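PDB 4AZH: beta-n-acetylhexosaminidase from Streptococcus pneumoniae, which hydrolyses terminal, non-reducing N-acetylhexosamine units, as a family 20 exo-beta-D-N-acetylglucosaminidase from pneumococcus that is inhibited by a sugar lactone oxime. Local coordinates for residues A18-F23 and L47-L52; P137-D142 and D183-D188; F228-Y233 and Y258-P263. All coordinates share one frame; numbering follows the deposited sequence.

Interaction 1: A18-F23 and L47-L52. With LOG (N-acetylglucosaminono-1,5-lactone (Z)-oxime), chain E.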
loop_
_atom_site.group_PDB
_atom_site.type_symbol
_atom_site.label_atom_id
_atom_site.label_comp_id
_atom_site.label_asym_id
_atom_site.label_seq_id
_atom_site.Cartn_x
_atom_site.Cartn_y
_atom_site.Cartn_z
ATOM N N ALA A 18 -2.839 1.064 8.187
ATOM C CA ALA A 18 -4.110 0.828 8.894
ATOM C C ALA A 18 -4.069 -0.538 9.512
ATOM O O ALA A 18 -5.091 -1.155 9.726
ATOM C CB ALA A 18 -5.305 0.949 7.942
ATOM N N GLY A 19 -2.860 -1.025 9.748
ATOM C CA GLY A 19 -2.638 -2.298 10.390
ATOM C C GLY A 19 -2.349 -2.062 11.858
ATOM O O GLY A 19 -2.944 -2.700 12.728
ATOM N N ARG A 20 -1.421 -1.165 12.153
ATOM C CA ARG A 20 -1.121 -0.899 13.544
ATOM C C ARG A 20 -2.291 -0.137 14.188
ATOM O O ARG A 20 -2.623 -0.372 15.360
ATOM C CB ARG A 20 0.200 -0.129 13.711
ATOM C CG ARG A 20 1.467 -0.875 13.298
ATOM C CD ARG A 20 2.717 -0.046 13.617
ATOM N NE ARG A 20 4.004 -0.748 13.429
ATOM C CZ ARG A 20 4.784 -0.609 12.363
ATOM N NH1 ARG A 20 4.390 0.155 11.330
ATOM N NH2 ARG A 20 5.945 -1.250 12.304
ATOM N N LYS A 21 -2.939 0.726 13.399
ATOM C CA LYS A 21 -3.892 1.710 13.894
ATOM C C LYS A 21 -5.179 1.647 13.068
ATOM O O LYS A 21 -5.123 1.397 11.861
ATOM C CB LYS A 21 -3.251 3.115 13.814
ATOM C CG LYS A 21 -4.137 4.236 14.330
ATOM C CD LYS A 21 -3.426 5.573 14.407
ATOM C CE LYS A 21 -4.411 6.646 14.880
ATOM N NZ LYS A 21 -4.566 6.623 16.353
ATOM N N TYR A 22 -6.334 1.879 13.712
ATOM C CA TYR A 22 -7.623 1.815 13.034
ATOM C C TYR A 22 -7.951 3.135 12.310
ATOM O O TYR A 22 -7.683 4.246 12.826
ATOM C CB TYR A 22 -8.723 1.401 14.030
ATOM C CG TYR A 22 -10.117 1.354 13.430
ATOM C CD1 TYR A 22 -10.917 2.492 13.392
ATOM C CD2 TYR A 22 -10.612 0.190 12.873
ATOM C CE1 TYR A 22 -12.178 2.468 12.805
ATOM C CE2 TYR A 22 -11.870 0.138 12.301
ATOM C CZ TYR A 22 -12.661 1.282 12.269
ATOM O OH TYR A 22 -13.923 1.245 11.680
ATOM N N PHE A 23 -8.502 3.023 11.109
ATOM C CA PHE A 23 -9.012 4.169 10.349
ATOM C C PHE A 23 -10.435 3.840 9.944
ATOM O O PHE A 23 -10.699 2.713 9.522
ATOM C CB PHE A 23 -8.206 4.426 9.067
ATOM C CG PHE A 23 -6.840 4.994 9.305
ATOM C CD1 PHE A 23 -5.808 4.196 9.788
ATOM C CD2 PHE A 23 -6.581 6.321 9.040
ATOM C CE1 PHE A 23 -4.541 4.729 10.011
ATOM C CE2 PHE A 23 -5.316 6.857 9.255
ATOM C CZ PHE A 23 -4.291 6.054 9.735
ATOM N N LEU A 47 -3.435 -3.595 5.803
ATOM C CA LEU A 47 -4.532 -4.140 6.606
ATOM C C LEU A 47 -4.058 -5.139 7.669
ATOM O O LEU A 47 -4.639 -5.254 8.750
ATOM C CB LEU A 47 -5.578 -4.794 5.675
ATOM C CG LEU A 47 -6.326 -3.791 4.767
ATOM C CD1 LEU A 47 -7.283 -4.424 3.766
ATOM C CD2 LEU A 47 -7.064 -2.791 5.645
ATOM N N GLY A 48 -3.020 -5.900 7.334
ATOM C CA GLY A 48 -2.327 -6.733 8.307
ATOM C C GLY A 48 -0.927 -6.143 8.403
ATOM O O GLY A 48 -0.126 -6.229 7.460
ATOM N N ASN A 49 -0.654 -5.506 9.527
ATOM C CA ASN A 49 0.659 -4.994 9.849
ATOM C C ASN A 49 0.684 -4.813 11.370
ATOM O O ASN A 49 0.098 -3.838 11.891
ATOM C CB ASN A 49 0.890 -3.673 9.103
ATOM C CG ASN A 49 2.312 -3.173 9.221
ATOM O OD1 ASN A 49 2.544 -2.027 9.626
ATOM N ND2 ASN A 49 3.285 -4.019 8.839
ATOM N N ASP A 50 1.340 -5.752 12.070
ATOM C CA ASP A 50 1.188 -5.933 13.540
ATOM C C ASP A 50 -0.242 -6.331 13.912
ATOM O O ASP A 50 -0.509 -7.517 14.092
ATOM C CB ASP A 50 1.621 -4.694 14.355
ATOM C CG ASP A 50 3.088 -4.338 14.154
ATOM O OD1 ASP A 50 3.716 -4.853 13.194
ATOM O OD2 ASP A 50 3.624 -3.540 14.952
ATOM N N GLY A 51 -1.141 -5.339 14.035
ATOM C CA GLY A 51 -2.594 -5.571 14.146
ATOM C C GLY A 51 -3.195 -6.082 12.824
ATOM O O GLY A 51 -2.690 -5.782 11.729
ATOM N N LEU A 52 -4.263 -6.878 12.921
ATOM C CA LEU A 52 -4.992 -7.347 11.728
ATOM C C LEU A 52 -6.389 -6.746 11.766
ATOM O O LEU A 52 -7.222 -7.126 12.613
ATOM C CB LEU A 52 -5.027 -8.878 11.656
ATOM C CG LEU A 52 -5.692 -9.528 10.431
ATOM C CD1 LEU A 52 -5.121 -9.052 9.098
ATOM C CD2 LEU A 52 -5.649 -11.058 10.524
HETATM C C2 LOG E . 8.918 -0.630 8.909
HETATM C C3 LOG E . 7.525 -0.065 9.179
HETATM C C4 LOG E . 7.670 1.107 10.125
HETATM C C5 LOG E . 8.497 2.171 9.414
HETATM C C6 LOG E . 8.490 3.473 10.244
HETATM C C7 LOG E . 8.976 -0.669 6.426
HETATM C C8 LOG E . 8.834 -1.510 5.160
HETATM N N2 LOG E . 8.904 -1.349 7.611
HETATM O O1 LOG E . 12.078 0.832 8.500
HETATM O O3 LOG E . 6.597 -1.100 9.717
HETATM O O4 LOG E . 6.410 1.665 10.393
HETATM O O5 LOG E . 9.794 1.700 9.248
HETATM O O6 LOG E . 9.279 3.340 11.402
HETATM C C1 LOG E . 9.941 0.372 8.880
HETATM O O7 LOG E . 9.198 0.539 6.332
HETATM N N1 LOG E . 11.101 -0.085 8.535
HETATM O O HOH W 1 6.796 -2.753 14.756
#
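Arg20 lays the CG-to-NE part of its side chain over the carboxylate of Asp50, the two flat ends turned 76° apart. Within this overlap Arg20 NE forms a salt bridge with Asp50 OD2 at 3.2 Å. The approach is from above the carboxylate plane, 66° out of it, so the pair is a bent single-bond bridge and not a flat bidentate one. With CG beside the backbone N (chi1 -66°) and the chain extended to NE, the guanidinium is carried past Asp50 to the bound sugar oxime. There Arg20 NH2 donates to O3 of the inhibitor at 2.7 Å, while Arg20 NH1 reaches its O4 at 2.7 Å and O3 at 3.0 Å in two weaker, more bent bonds. A water links Arg20 NH2 (3.0 Å) to Asp50 OD2 (3.3 Å), and the amide of Asn49 lies over one face of the guanidinium. Behind the arginine the backbones press together, with Gly19 C only 3.0 Å from Asn49 O. Asp17 supplies a second salt bridge, to NH1. Held by two carboxylates, the guanidinium is probably fixed in rotation, consistent with a grip on the same two hydroxyls of a terminal substrate sugar.

Interaction 2: P137-D142 and D183-D188. With LOG (N-acetylglucosaminono-1,5-lactone (Z)-oxime), chain E; EDO (1,2-ethanediol), chain F; EDO (1,2-ethanediol), chain G; EDO (1,2-ethanediol), chain H.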
loop_
_atom_site.group_PDB
_atom_site.type_symbol
_atom_site.label_atom_id
_atom_site.label_comp_id
_atom_site.label_asym_id
_atom_site.label_seq_id
_atom_site.Cartn_x
_atom_site.Cartn_y
_atom_site.Cartn_z
ATOM N N PRO A 137 3.344 -20.495 17.824
ATOM C CA PRO A 137 3.509 -20.083 16.424
ATOM C C PRO A 137 4.712 -19.128 16.208
ATOM O O PRO A 137 5.162 -18.982 15.060
ATOM C CB PRO A 137 2.178 -19.370 16.113
ATOM C CG PRO A 137 1.738 -18.805 17.445
ATOM C CD PRO A 137 2.238 -19.775 18.500
ATOM N N GLN A 138 5.224 -18.522 17.290
ATOM C CA GLN A 138 6.251 -17.451 17.208
ATOM C C GLN A 138 7.654 -17.963 16.981
ATOM O O GLN A 138 8.043 -18.986 17.544
ATOM C CB GLN A 138 6.259 -16.594 18.484
ATOM C CG GLN A 138 4.897 -16.123 18.996
ATOM C CD GLN A 138 4.238 -17.114 19.946
ATOM O OE1 GLN A 138 4.622 -18.285 20.005
ATOM N NE2 GLN A 138 3.241 -16.647 20.701
ATOM N N ALA A 139 8.417 -17.233 16.170
ATOM C CA ALA A 139 9.853 -17.439 16.022
ATOM C C ALA A 139 10.566 -17.195 17.335
ATOM O O ALA A 139 10.100 -16.400 18.181
ATOM C CB ALA A 139 10.427 -16.509 14.959
ATOM N N HIS A 140 11.728 -17.834 17.469
ATOM C CA HIS A 140 12.426 -17.929 18.739
ATOM C C HIS A 140 13.930 -17.871 18.600
ATOM O O HIS A 140 14.570 -18.831 18.136
ATOM C CB HIS A 140 12.004 -19.220 19.427
ATOM C CG HIS A 140 12.592 -19.398 20.804
ATOM N ND1 HIS A 140 12.237 -20.417 21.612
ATOM C CD2 HIS A 140 13.540 -18.638 21.513
ATOM C CE1 HIS A 140 12.933 -20.331 22.776
ATOM N NE2 HIS A 140 13.727 -19.244 22.711
ATOM N N PHE A 141 14.506 -16.750 19.017
ATOM C CA PHE A 141 15.952 -16.542 18.924
ATOM C C PHE A 141 16.602 -16.203 20.288
ATOM O O PHE A 141 16.632 -17.073 21.161
ATOM C CB PHE A 141 16.259 -15.524 17.837
ATOM C CG PHE A 141 16.005 -16.047 16.447
ATOM C CD1 PHE A 141 16.727 -17.122 15.954
ATOM C CD2 PHE A 141 15.050 -15.462 15.635
ATOM C CE1 PHE A 141 16.497 -17.620 14.684
ATOM C CE2 PHE A 141 14.821 -15.952 14.349
ATOM C CZ PHE A 141 15.555 -17.034 13.876
ATOM N N ASP A 142 17.081 -14.968 20.485
ATOM C CA ASP A 142 17.581 -14.540 21.804
ATOM C C ASP A 142 16.440 -14.568 22.815
ATOM O O ASP A 142 16.684 -14.599 24.030
ATOM C CB ASP A 142 18.155 -13.125 21.793
ATOM C CG ASP A 142 19.316 -12.963 20.828
ATOM O OD1 ASP A 142 19.936 -13.997 20.435
ATOM O OD2 ASP A 142 19.607 -11.772 20.486
ATOM N N ASP A 183 8.836 -7.748 5.423
ATOM C CA ASP A 183 9.843 -6.980 6.158
ATOM C C ASP A 183 10.056 -7.440 7.634
ATOM O O ASP A 183 9.148 -7.952 8.281
ATOM C CB ASP A 183 9.538 -5.467 6.095
ATOM C CG ASP A 183 8.192 -5.086 6.721
ATOM O OD1 ASP A 183 7.167 -5.773 6.481
ATOM O OD2 ASP A 183 8.152 -4.068 7.464
ATOM N N GLU A 184 11.276 -7.226 8.127
ATOM C CA GLU A 184 11.650 -7.379 9.540
ATOM C C GLU A 184 11.419 -8.798 10.115
ATOM O O GLU A 184 10.409 -9.054 10.795
ATOM C CB GLU A 184 10.983 -6.278 10.404
ATOM C CG GLU A 184 11.334 -4.831 9.988
ATOM C CD GLU A 184 10.800 -3.728 10.929
ATOM O OE1 GLU A 184 11.094 -3.778 12.148
ATOM O OE2 GLU A 184 10.111 -2.809 10.449
ATOM N N TYR A 185 12.349 -9.718 9.868
ATOM C CA TYR A 185 12.196 -11.063 10.415
ATOM C C TYR A 185 12.646 -11.152 11.883
ATOM O O TYR A 185 13.828 -11.126 12.167
ATOM C CB TYR A 185 12.899 -12.165 9.574
ATOM C CG TYR A 185 12.379 -13.521 10.036
ATOM C CD1 TYR A 185 12.945 -14.160 11.130
ATOM C CD2 TYR A 185 11.256 -14.111 9.435
ATOM C CE1 TYR A 185 12.437 -15.348 11.604
ATOM C CE2 TYR A 185 10.741 -15.323 9.897
ATOM C CZ TYR A 185 11.337 -15.933 10.994
ATOM O OH TYR A 185 10.847 -17.124 11.496
ATOM N N ALA A 186 11.706 -11.314 12.805
ATOM C CA ALA A 186 11.994 -11.387 14.233
ATOM C C ALA A 186 13.007 -10.351 14.723
ATOM O O ALA A 186 13.926 -10.680 15.482
ATOM C CB ALA A 186 12.409 -12.809 14.647
ATOM N N ASN A 187 12.842 -9.105 14.313
ATOM C CA ASN A 187 13.779 -8.088 14.793
ATOM C C ASN A 187 13.759 -7.889 16.318
ATOM O O ASN A 187 14.808 -7.607 16.925
ATOM C CB ASN A 187 13.616 -6.763 14.036
ATOM C CG ASN A 187 14.395 -6.732 12.712
ATOM O OD1 ASN A 187 14.144 -5.844 11.878
ATOM N ND2 ASN A 187 15.336 -7.683 12.505
ATOM N N ASP A 188 12.577 -8.066 16.927
ATOM C CA ASP A 188 12.405 -7.898 18.383
ATOM C C ASP A 188 13.139 -9.002 19.147
ATOM O O ASP A 188 13.377 -8.872 20.352
ATOM C CB ASP A 188 10.903 -7.852 18.780
ATOM C CG ASP A 188 10.178 -9.216 18.573
ATOM O OD1 ASP A 188 10.528 -9.992 17.639
ATOM O OD2 ASP A 188 9.260 -9.515 19.357
HETATM C C2 LOG E . 8.918 -0.630 8.909
HETATM C C3 LOG E . 7.525 -0.065 9.179
HETATM C C4 LOG E . 7.670 1.107 10.125
HETATM C C5 LOG E . 8.497 2.171 9.414
HETATM C C6 LOG E . 8.490 3.473 10.244
HETATM C C7 LOG E . 8.976 -0.669 6.426
HETATM C C8 LOG E . 8.834 -1.510 5.160
HETATM N N2 LOG E . 8.904 -1.349 7.611
HETATM O O1 LOG E . 12.078 0.832 8.500
HETATM O O3 LOG E . 6.597 -1.100 9.717
HETATM O O4 LOG E . 6.410 1.665 10.393
HETATM O O5 LOG E . 9.794 1.700 9.248
HETATM O O6 LOG E . 9.279 3.340 11.402
HETATM C C1 LOG E . 9.941 0.372 8.880
HETATM O O7 LOG E . 9.198 0.539 6.332
HETATM N N1 LOG E . 11.101 -0.085 8.535
HETATM C C1 EDO F . 12.890 -20.344 13.531
HETATM O O1 EDO F . 12.170 -19.561 12.558
HETATM C C2 EDO F . 13.241 -19.499 14.744
HETATM O O2 EDO F . 12.300 -19.769 15.781
HETATM C C1 EDO G . 10.052 -1.191 14.898
HETATM O O1 EDO G . 10.235 -2.599 14.740
HETATM C C2 EDO G . 9.053 -0.789 13.824
HETATM O O2 EDO G . 9.488 -1.362 12.569
HETATM C C1 EDO H . 16.290 -20.897 15.959
HETATM O O1 EDO H . 16.109 -22.149 15.302
HETATM C C2 EDO H . 17.288 -21.096 17.086
HETATM O O2 EDO H . 16.559 -21.165 18.316
#
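Phe141 and Tyr185 meet edge against edge, their side chains running at about a right angle, with Phe141 CE2 3.7 Å from Tyr185 CE1. Each carbon lies near the plane of the other ring, so neither aromatic face is used. Phe141 is directed at the other segment by its first torsion, which places CG beside the backbone N (chi1 -70°). The same rim of its ring then receives the methyl of Ala186, whose CB is 3.9 Å from Phe141 CD2. Ala139 completes the apolar patch: its CB sits 4.1 Å from Tyr185 CE1 and 4.2 Å from Ala186 CB. Over one face of Phe141 lies the ethanediol of chain F, probably from the crystallisation liquor, with C2 at 3.5 Å from Phe141 CZ and O2 accepting a bond from His140 N at 2.6 Å. Outside the two segments, Trp195 and Leu198 of helix 194-200 also touch Tyr185. The contact joins strand 138-140 to the later part of the loop after strand 177-181. The earlier part of that loop carries Asp183, whose OD2 takes the acetamido N2 of the inhibitor at 2.8 Å (161°), and Glu184: the consecutive Asp-Glu pair characteristic of family 20 active sites.

Interaction 3: F228-Y233 and Y258-P263. With LOG (N-acetylglucosaminono-1,5-lactone (Z)-oxime), chain E.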
loop_
_atom_site.group_PDB
_atom_site.type_symbol
_atom_site.label_atom_id
_atom_site.label_comp_id
_atom_site.label_asym_id
_atom_site.label_seq_id
_atom_site.Cartn_x
_atom_site.Cartn_y
_atom_site.Cartn_z
ATOM N N PHE A 228 8.257 -5.982 0.315
ATOM C CA PHE A 228 9.318 -5.033 0.559
ATOM C C PHE A 228 10.641 -5.685 0.243
ATOM O O PHE A 228 10.731 -6.919 0.103
ATOM C CB PHE A 228 9.332 -4.512 1.970
ATOM C CG PHE A 228 8.071 -3.819 2.380
ATOM C CD1 PHE A 228 7.716 -2.586 1.836
ATOM C CD2 PHE A 228 7.246 -4.380 3.343
ATOM C CE1 PHE A 228 6.548 -1.923 2.251
ATOM C CE2 PHE A 228 6.080 -3.719 3.759
ATOM C CZ PHE A 228 5.722 -2.507 3.195
ATOM N N ASN A 229 11.662 -4.836 0.117
ATOM C CA ASN A 229 12.963 -5.275 -0.349
ATOM C C ASN A 229 13.743 -6.114 0.658
ATOM O O ASN A 229 14.550 -6.954 0.254
ATOM C CB ASN A 229 13.802 -4.056 -0.805
ATOM C CG ASN A 229 14.122 -3.117 0.327
ATOM O OD1 ASN A 229 13.311 -2.239 0.710
ATOM N ND2 ASN A 229 15.310 -3.282 0.880
ATOM N N ASP A 230 13.505 -5.882 1.952
ATOM C CA ASP A 230 14.409 -6.368 3.009
ATOM C C ASP A 230 14.885 -7.811 2.802
ATOM O O ASP A 230 16.081 -8.075 2.772
ATOM C CB ASP A 230 13.782 -6.252 4.393
ATOM C CG ASP A 230 13.084 -4.944 4.623
ATOM O OD1 ASP A 230 12.379 -4.423 3.730
ATOM O OD2 ASP A 230 13.209 -4.421 5.743
ATOM N N GLY A 231 13.945 -8.738 2.637
ATOM C CA GLY A 231 14.273 -10.154 2.570
ATOM C C GLY A 231 14.955 -10.696 1.310
ATOM O O GLY A 231 15.494 -11.787 1.359
ATOM N N PHE A 232 14.945 -9.937 0.205
ATOM C CA PHE A 232 15.382 -10.435 -1.102
ATOM C C PHE A 232 16.871 -10.307 -1.339
ATOM O O PHE A 232 17.412 -9.207 -1.263
ATOM C CB PHE A 232 14.615 -9.749 -2.242
ATOM C CG PHE A 232 13.164 -10.141 -2.308
ATOM C CD1 PHE A 232 12.239 -9.652 -1.368
ATOM C CD2 PHE A 232 12.713 -10.992 -3.308
ATOM C CE1 PHE A 232 10.912 -10.033 -1.424
ATOM C CE2 PHE A 232 11.385 -11.371 -3.372
ATOM C CZ PHE A 232 10.479 -10.884 -2.432
ATOM N N TYR A 233 17.514 -11.436 -1.649
ATOM C CA TYR A 233 18.945 -11.487 -1.945
ATOM C C TYR A 233 19.754 -10.673 -0.920
ATOM O O TYR A 233 20.481 -9.727 -1.251
ATOM C CB TYR A 233 19.171 -11.002 -3.370
ATOM C CG TYR A 233 18.568 -11.957 -4.351
ATOM C CD1 TYR A 233 19.265 -13.089 -4.730
ATOM C CD2 TYR A 233 17.273 -11.758 -4.869
ATOM C CE1 TYR A 233 18.713 -13.998 -5.602
ATOM C CE2 TYR A 233 16.724 -12.670 -5.748
ATOM C CZ TYR A 233 17.468 -13.783 -6.110
ATOM O OH TYR A 233 16.969 -14.728 -6.971
ATOM N N TYR A 258 23.263 -4.351 8.848
ATOM C CA TYR A 258 21.921 -4.708 8.410
ATOM C C TYR A 258 21.929 -4.564 6.895
ATOM O O TYR A 258 21.492 -3.545 6.341
ATOM C CB TYR A 258 20.921 -3.772 9.079
ATOM C CG TYR A 258 19.477 -4.218 9.005
ATOM C CD1 TYR A 258 19.008 -5.264 9.793
ATOM C CD2 TYR A 258 18.571 -3.564 8.164
ATOM C CE1 TYR A 258 17.686 -5.658 9.728
ATOM C CE2 TYR A 258 17.257 -3.951 8.089
ATOM C CZ TYR A 258 16.822 -4.995 8.874
ATOM O OH TYR A 258 15.511 -5.371 8.813
ATOM N N ASN A 259 22.442 -5.609 6.239
ATOM C CA ASN A 259 22.960 -5.511 4.876
ATOM C C ASN A 259 22.002 -5.956 3.787
ATOM O O ASN A 259 22.218 -6.959 3.098
ATOM C CB ASN A 259 24.284 -6.242 4.781
ATOM C CG ASN A 259 25.239 -5.842 5.897
ATOM O OD1 ASN A 259 25.481 -6.615 6.807
ATOM N ND2 ASN A 259 25.763 -4.642 5.836
ATOM N N LEU A 260 20.954 -5.173 3.618
ATOM C CA LEU A 260 19.965 -5.433 2.581
ATOM C C LEU A 260 20.634 -5.400 1.193
ATOM O O LEU A 260 21.626 -4.719 1.017
ATOM C CB LEU A 260 18.812 -4.426 2.710
ATOM C CG LEU A 260 18.269 -4.155 4.134
ATOM C CD1 LEU A 260 17.059 -3.216 4.140
ATOM C CD2 LEU A 260 17.907 -5.456 4.837
ATOM N N ALA A 261 20.121 -6.176 0.237
ATOM C CA ALA A 261 20.511 -6.073 -1.175
ATOM C C ALA A 261 20.430 -4.640 -1.642
ATOM O O ALA A 261 19.481 -3.932 -1.306
ATOM C CB ALA A 261 19.583 -6.913 -2.053
ATOM N N SER A 262 21.421 -4.212 -2.420
ATOM C CA SER A 262 21.369 -2.889 -3.014
ATOM C C SER A 262 20.337 -2.925 -4.118
ATOM O O SER A 262 20.081 -3.994 -4.695
ATOM C CB SER A 262 22.706 -2.509 -3.613
ATOM O OG SER A 262 22.994 -3.365 -4.716
ATOM N N PRO A 263 19.764 -1.753 -4.445
ATOM C CA PRO A 263 18.828 -1.742 -5.565
ATOM C C PRO A 263 19.506 -2.070 -6.882
ATOM O O PRO A 263 18.858 -2.609 -7.784
ATOM C CB PRO A 263 18.262 -0.315 -5.555
ATOM C CG PRO A 263 19.182 0.485 -4.713
ATOM C CD PRO A 263 19.819 -0.458 -3.739
HETATM C C2 LOG E . 8.918 -0.630 8.909
HETATM C C3 LOG E . 7.525 -0.065 9.179
HETATM C C4 LOG E . 7.670 1.107 10.125
HETATM C C5 LOG E . 8.497 2.171 9.414
HETATM C C6 LOG E . 8.490 3.473 10.244
HETATM C C7 LOG E . 8.976 -0.669 6.426
HETATM C C8 LOG E . 8.834 -1.510 5.160
HETATM N N2 LOG E . 8.904 -1.349 7.611
HETATM O O1 LOG E . 12.078 0.832 8.500
HETATM O O3 LOG E . 6.597 -1.100 9.717
HETATM O O4 LOG E . 6.410 1.665 10.393
HETATM O O5 LOG E . 9.794 1.700 9.248
HETATM O O6 LOG E . 9.279 3.340 11.402
HETATM C C1 LOG E . 9.941 0.372 8.880
HETATM O O7 LOG E . 9.198 0.539 6.332
HETATM N N1 LOG E . 11.101 -0.085 8.535
HETATM O O HOH W 2 16.912 -5.137 -0.463
HETATM O O HOH W 3 17.824 -7.509 0.913
HETATM O O HOH W 4 13.643 -6.107 7.467
#
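The type I beta turn Asn229 to Phe232, in the loop after TIM-barrel strand 224-228, packs on Leu260 and Ala261. These belong to segment 258-263, a weakly bonded short strand and the loop that leads into helix 263-268. Leu260 stands at about a right angle to Asn229, its CD1 3.7 Å from Asn229 ND2, while its other methyl, CD2, rests 3.8 Å from Asp230 O. Further along, the methyl of Ala261 abuts two carbonyl oxygens on one side, CB lying 3.1 Å from Tyr233 O and 3.3 Å from Phe232 O, a tight fit. No direct hydrogen bond joins the segments; water does the work. One water accepts from Asn229 ND2 at 2.8 Å and lies 3.0 Å from Ala261 O. A second accepts from Ala261 N at 2.7 Å and also reaches the carbonyls of Asp230 and Phe232. The first torsion of Asn229 (chi1 65°) brings its amide to Leu260 and the first water, where OD1 also takes Trp251 N and ND2 gives to Ser252 O. Asp230 OD1 receives the indole N-H of Trp251, a residue of the ligand pocket. At the strand end, Phe228 presents a ring face to the inhibitor's acetyl methyl, C8 standing 3.5 Å above the Phe228 ring centre in a CH-pi contact. The buried backbone groups of Asp230, Phe232 and Ala261 therefore find partners in bridging water, and the polar ends of Asn229 and Asp230 tie the turn to the pocket wall.

How the interactions relate
Along the chain the three interactions follow in series, and all lie within one family 20 catalytic domain. Interaction 1 joins the loops after the neighbouring barrel strands 11-17 and 42-46. In interactions 2 and 3 the loops after strands 177-181 and 224-228, also paired in the parallel sheet, pack on strand 138-140 and on the segment starting at strand 258-259. Centre to centre, interaction 1 is about 19 Å from interaction 2 and about 24 Å from interaction 3, without touching either. Interactions 2 and 3, about 17 Å apart by centres, do touch, Asp183 packing on Phe228 and Asp230. Each contributes pocket residues that meet the same inhibitor, so one sugar pocket is assembled from sequence-distant barrel loops.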